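Local coordinates for protein TssK (Serratia sp. FS14, PDB 5Y0E) that probably serves as a trimeric baseplate component of the bacterial type VI secretion system, helping to build the machine that fires effectors from the cell, at residues I203-S214 against I241-Y252. Residues are numbered along the deposited sequence; the frame is centred on the assembly and turned at random.
Sequences INDLQGLLQQRS and INRHLGQVSHAY
Gln207 lies over Val248 and Tyr252 where segments 203-214 and 241-252 of two long helices, neighbours in the helical bundle of the TssK middle domain, run antiparallel at 150° with axes 9.6 Å apart. The pair illustrates how one long polar side chain can pack its aliphatic part on a valine while its amide reaches a ring face and a water. Gln207 CB rests on Val248 CG1 at 3.7 Å, and CG stays against the same methyl. With CG anti to the backbone N (chi1 175°) and the chain extended beyond it, CD comes near Tyr252 CG. NE2 sits above the middle of the Tyr252 ring, 3.4 Å from its plane, with amide and ring planes 56° apart, whereas OE1 packs 3.5 Å from Ser249 CA and accepts a bond from a water that also joins Ser249 OG. Deeper in, packing is knobs-into-holes. Val248 fits among Ile203, Leu206, Gln207 and Leu210; Leu210 in turn enters a hole formed by Ile241, His244, Leu245 and Val248, its CD1 3.9 Å from His244 CB. Helix 259-273 backs this core through Trp266 and Phe269, and Leu286 of a second subunit packs on Ser249. At the Tyr252 end, Ile203 CG2 meets the ring near its plane and lies 3.9 Å from Tyr252 CB.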
# COMPACT_ATOMS: atom_id res chain seq x y z
N ILE A 203 4.92 11.21 -6.81
CA ILE A 203 4.01 11.18 -5.68
C ILE A 203 3.31 12.52 -5.54
O ILE A 203 2.09 12.60 -5.40
CB ILE A 203 4.75 10.81 -4.40
CG1 ILE A 203 5.33 9.41 -4.50
CG2 ILE A 203 3.85 10.91 -3.20
CD1 ILE A 203 6.20 9.06 -3.30
N ASN A 204 4.08 13.59 -5.58
CA ASN A 204 3.49 14.89 -5.33
C ASN A 204 2.52 15.27 -6.43
O ASN A 204 1.45 15.83 -6.16
CB ASN A 204 4.61 15.91 -5.15
CG ASN A 204 4.09 17.27 -4.83
OD1 ASN A 204 3.40 17.49 -3.84
ND2 ASN A 204 4.42 18.20 -5.68
N ASP A 205 2.84 14.94 -7.67
CA ASP A 205 1.91 15.20 -8.76
C ASP A 205 0.63 14.40 -8.61
O ASP A 205 -0.47 14.93 -8.75
CB ASP A 205 2.57 14.89 -10.09
CG ASP A 205 3.58 15.91 -10.48
OD1 ASP A 205 3.50 17.04 -9.99
OD2 ASP A 205 4.45 15.58 -11.28
N LEU A 206 0.75 13.10 -8.35
CA LEU A 206 -0.45 12.29 -8.27
C LEU A 206 -1.36 12.76 -7.14
O LEU A 206 -2.59 12.74 -7.27
CB LEU A 206 -0.08 10.83 -8.09
CG LEU A 206 -1.28 9.93 -7.91
CD1 LEU A 206 -2.14 10.00 -9.15
CD2 LEU A 206 -0.86 8.52 -7.64
N GLN A 207 -0.78 13.22 -6.04
CA GLN A 207 -1.60 13.69 -4.94
C GLN A 207 -2.38 14.93 -5.35
O GLN A 207 -3.58 15.02 -5.08
CB GLN A 207 -0.73 13.95 -3.71
CG GLN A 207 -1.48 14.55 -2.53
CD GLN A 207 -0.69 14.59 -1.23
OE1 GLN A 207 -0.99 13.86 -0.29
NE2 GLN A 207 0.32 15.43 -1.17
N GLY A 208 -1.75 15.86 -6.05
CA GLY A 208 -2.45 17.06 -6.44
C GLY A 208 -3.55 16.79 -7.44
O GLY A 208 -4.61 17.40 -7.40
N LEU A 209 -3.32 15.86 -8.35
CA LEU A 209 -4.38 15.45 -9.24
C LEU A 209 -5.53 14.87 -8.44
O LEU A 209 -6.69 15.26 -8.61
CB LEU A 209 -3.85 14.46 -10.26
CG LEU A 209 -4.79 14.16 -11.43
CD1 LEU A 209 -5.32 15.43 -12.10
CD2 LEU A 209 -4.03 13.36 -12.42
N LEU A 210 -5.22 13.96 -7.52
CA LEU A 210 -6.30 13.37 -6.74
C LEU A 210 -7.00 14.41 -5.89
O LEU A 210 -8.21 14.34 -5.70
CB LEU A 210 -5.77 12.23 -5.89
CG LEU A 210 -5.20 11.08 -6.69
CD1 LEU A 210 -4.54 10.09 -5.77
CD2 LEU A 210 -6.27 10.41 -7.51
N GLN A 211 -6.28 15.42 -5.41
CA GLN A 211 -6.99 16.45 -4.66
C GLN A 211 -7.87 17.26 -5.58
O GLN A 211 -8.98 17.65 -5.20
CB GLN A 211 -6.00 17.33 -3.91
CG GLN A 211 -5.35 16.62 -2.74
CD GLN A 211 -4.03 17.24 -2.36
OE1 GLN A 211 -3.45 17.99 -3.13
NE2 GLN A 211 -3.56 16.93 -1.17
N GLN A 212 -7.42 17.50 -6.81
CA GLN A 212 -8.22 18.29 -7.73
C GLN A 212 -9.49 17.55 -8.12
O GLN A 212 -10.60 18.08 -8.01
CB GLN A 212 -7.38 18.68 -8.94
CG GLN A 212 -6.33 19.72 -8.61
CD GLN A 212 -5.10 19.67 -9.51
OE1 GLN A 212 -5.02 18.88 -10.43
NE2 GLN A 212 -4.14 20.52 -9.24
N ARG A 213 -9.37 16.29 -8.52
CA ARG A 213 -10.55 15.60 -9.01
C ARG A 213 -11.51 15.31 -7.89
O ARG A 213 -12.73 15.33 -8.08
CB ARG A 213 -10.15 14.31 -9.74
CG ARG A 213 -9.35 14.55 -11.00
CD ARG A 213 -9.94 15.63 -11.83
NE ARG A 213 -11.33 15.38 -12.17
CZ ARG A 213 -12.25 16.34 -12.29
NH1 ARG A 213 -11.92 17.60 -12.09
NH2 ARG A 213 -13.50 16.01 -12.58
N SER A 214 -10.98 15.04 -6.71
CA SER A 214 -11.80 14.83 -5.53
C SER A 214 -12.64 16.05 -5.20
O SER A 214 -13.84 15.95 -4.91
CB SER A 214 -10.89 14.49 -4.37
OG SER A 214 -11.59 13.75 -3.43
N ILE A 241 -11.11 7.42 -6.32
CA ILE A 241 -10.22 8.53 -6.03
C ILE A 241 -10.02 8.69 -4.52
O ILE A 241 -8.91 8.94 -4.05
CB ILE A 241 -10.78 9.80 -6.70
CG1 ILE A 241 -10.76 9.63 -8.22
CG2 ILE A 241 -10.03 11.02 -6.31
CD1 ILE A 241 -11.39 10.76 -8.96
N ASN A 242 -11.08 8.50 -3.74
CA ASN A 242 -10.99 8.76 -2.31
C ASN A 242 -10.09 7.75 -1.60
O ASN A 242 -9.31 8.12 -0.74
CB ASN A 242 -12.38 8.78 -1.70
CG ASN A 242 -13.07 10.08 -1.92
OD1 ASN A 242 -12.43 11.08 -2.18
ND2 ASN A 242 -14.38 10.09 -1.79
N ARG A 243 -10.17 6.48 -1.99
CA ARG A 243 -9.26 5.48 -1.45
C ARG A 243 -7.80 5.88 -1.64
O ARG A 243 -6.98 5.69 -0.75
CB ARG A 243 -9.50 4.13 -2.10
CG ARG A 243 -8.48 3.09 -1.67
CD ARG A 243 -8.38 1.90 -2.58
NE ARG A 243 -9.68 1.55 -3.15
CZ ARG A 243 -9.85 0.77 -4.20
NH1 ARG A 243 -8.80 0.25 -4.80
NH2 ARG A 243 -11.06 0.50 -4.67
N HIS A 244 -7.47 6.43 -2.80
CA HIS A 244 -6.09 6.77 -3.11
C HIS A 244 -5.65 8.13 -2.58
O HIS A 244 -4.46 8.38 -2.47
CB HIS A 244 -5.89 6.66 -4.62
CG HIS A 244 -5.97 5.25 -5.11
ND1 HIS A 244 -7.14 4.67 -5.52
CD2 HIS A 244 -5.03 4.29 -5.19
CE1 HIS A 244 -6.92 3.41 -5.84
NE2 HIS A 244 -5.64 3.16 -5.65
N LEU A 245 -6.59 9.01 -2.23
CA LEU A 245 -6.24 10.16 -1.41
C LEU A 245 -5.49 9.74 -0.16
O LEU A 245 -4.48 10.34 0.22
CB LEU A 245 -7.50 10.91 -1.03
CG LEU A 245 -7.96 12.05 -1.93
CD1 LEU A 245 -9.13 12.75 -1.28
CD2 LEU A 245 -6.83 13.00 -2.16
N GLY A 246 -5.94 8.67 0.47
CA GLY A 246 -5.32 8.21 1.68
C GLY A 246 -4.05 7.47 1.38
O GLY A 246 -3.05 7.66 2.06
N GLN A 247 -4.09 6.65 0.35
CA GLN A 247 -2.93 5.86 -0.04
C GLN A 247 -1.76 6.76 -0.39
O GLN A 247 -0.63 6.49 0.04
CB GLN A 247 -3.27 4.97 -1.22
CG GLN A 247 -2.38 3.79 -1.39
CD GLN A 247 -2.55 3.09 -2.71
OE1 GLN A 247 -2.01 3.53 -3.70
NE2 GLN A 247 -3.28 1.99 -2.73
N VAL A 248 -2.00 7.82 -1.15
CA VAL A 248 -0.90 8.63 -1.62
C VAL A 248 -0.45 9.57 -0.53
O VAL A 248 0.74 9.86 -0.41
CB VAL A 248 -1.29 9.38 -2.92
CG1 VAL A 248 -2.08 10.62 -2.67
CG2 VAL A 248 -0.07 9.75 -3.71
N SER A 249 -1.38 10.03 0.31
CA SER A 249 -1.00 10.79 1.49
C SER A 249 -0.01 10.03 2.35
O SER A 249 1.00 10.57 2.80
CB SER A 249 -2.23 11.12 2.31
OG SER A 249 -1.90 12.09 3.26
N HIS A 250 -0.29 8.77 2.62
CA HIS A 250 0.65 7.97 3.37
C HIS A 250 1.99 7.91 2.66
O HIS A 250 3.04 8.10 3.28
CB HIS A 250 0.09 6.57 3.57
CG HIS A 250 0.85 5.76 4.57
ND1 HIS A 250 0.79 6.00 5.92
CD2 HIS A 250 1.70 4.73 4.40
CE1 HIS A 250 1.56 5.14 6.55
NE2 HIS A 250 2.13 4.36 5.65
N ALA A 251 1.98 7.65 1.35
CA ALA A 251 3.22 7.62 0.59
C ALA A 251 3.95 8.94 0.68
O ALA A 251 5.16 8.99 0.89
CB ALA A 251 2.91 7.28 -0.87
N TYR A 252 3.22 10.03 0.55
CA TYR A 252 3.82 11.35 0.55
C TYR A 252 4.51 11.66 1.87
O TYR A 252 5.52 12.35 1.89
CB TYR A 252 2.74 12.37 0.25
CG TYR A 252 3.13 13.80 0.27
CD1 TYR A 252 3.75 14.38 -0.82
CD2 TYR A 252 2.83 14.61 1.36
CE1 TYR A 252 4.08 15.70 -0.83
CE2 TYR A 252 3.16 15.94 1.36
CZ TYR A 252 3.79 16.47 0.25
OH TYR A 252 4.13 17.79 0.22
O HOH W 1 -1.35 15.00 2.65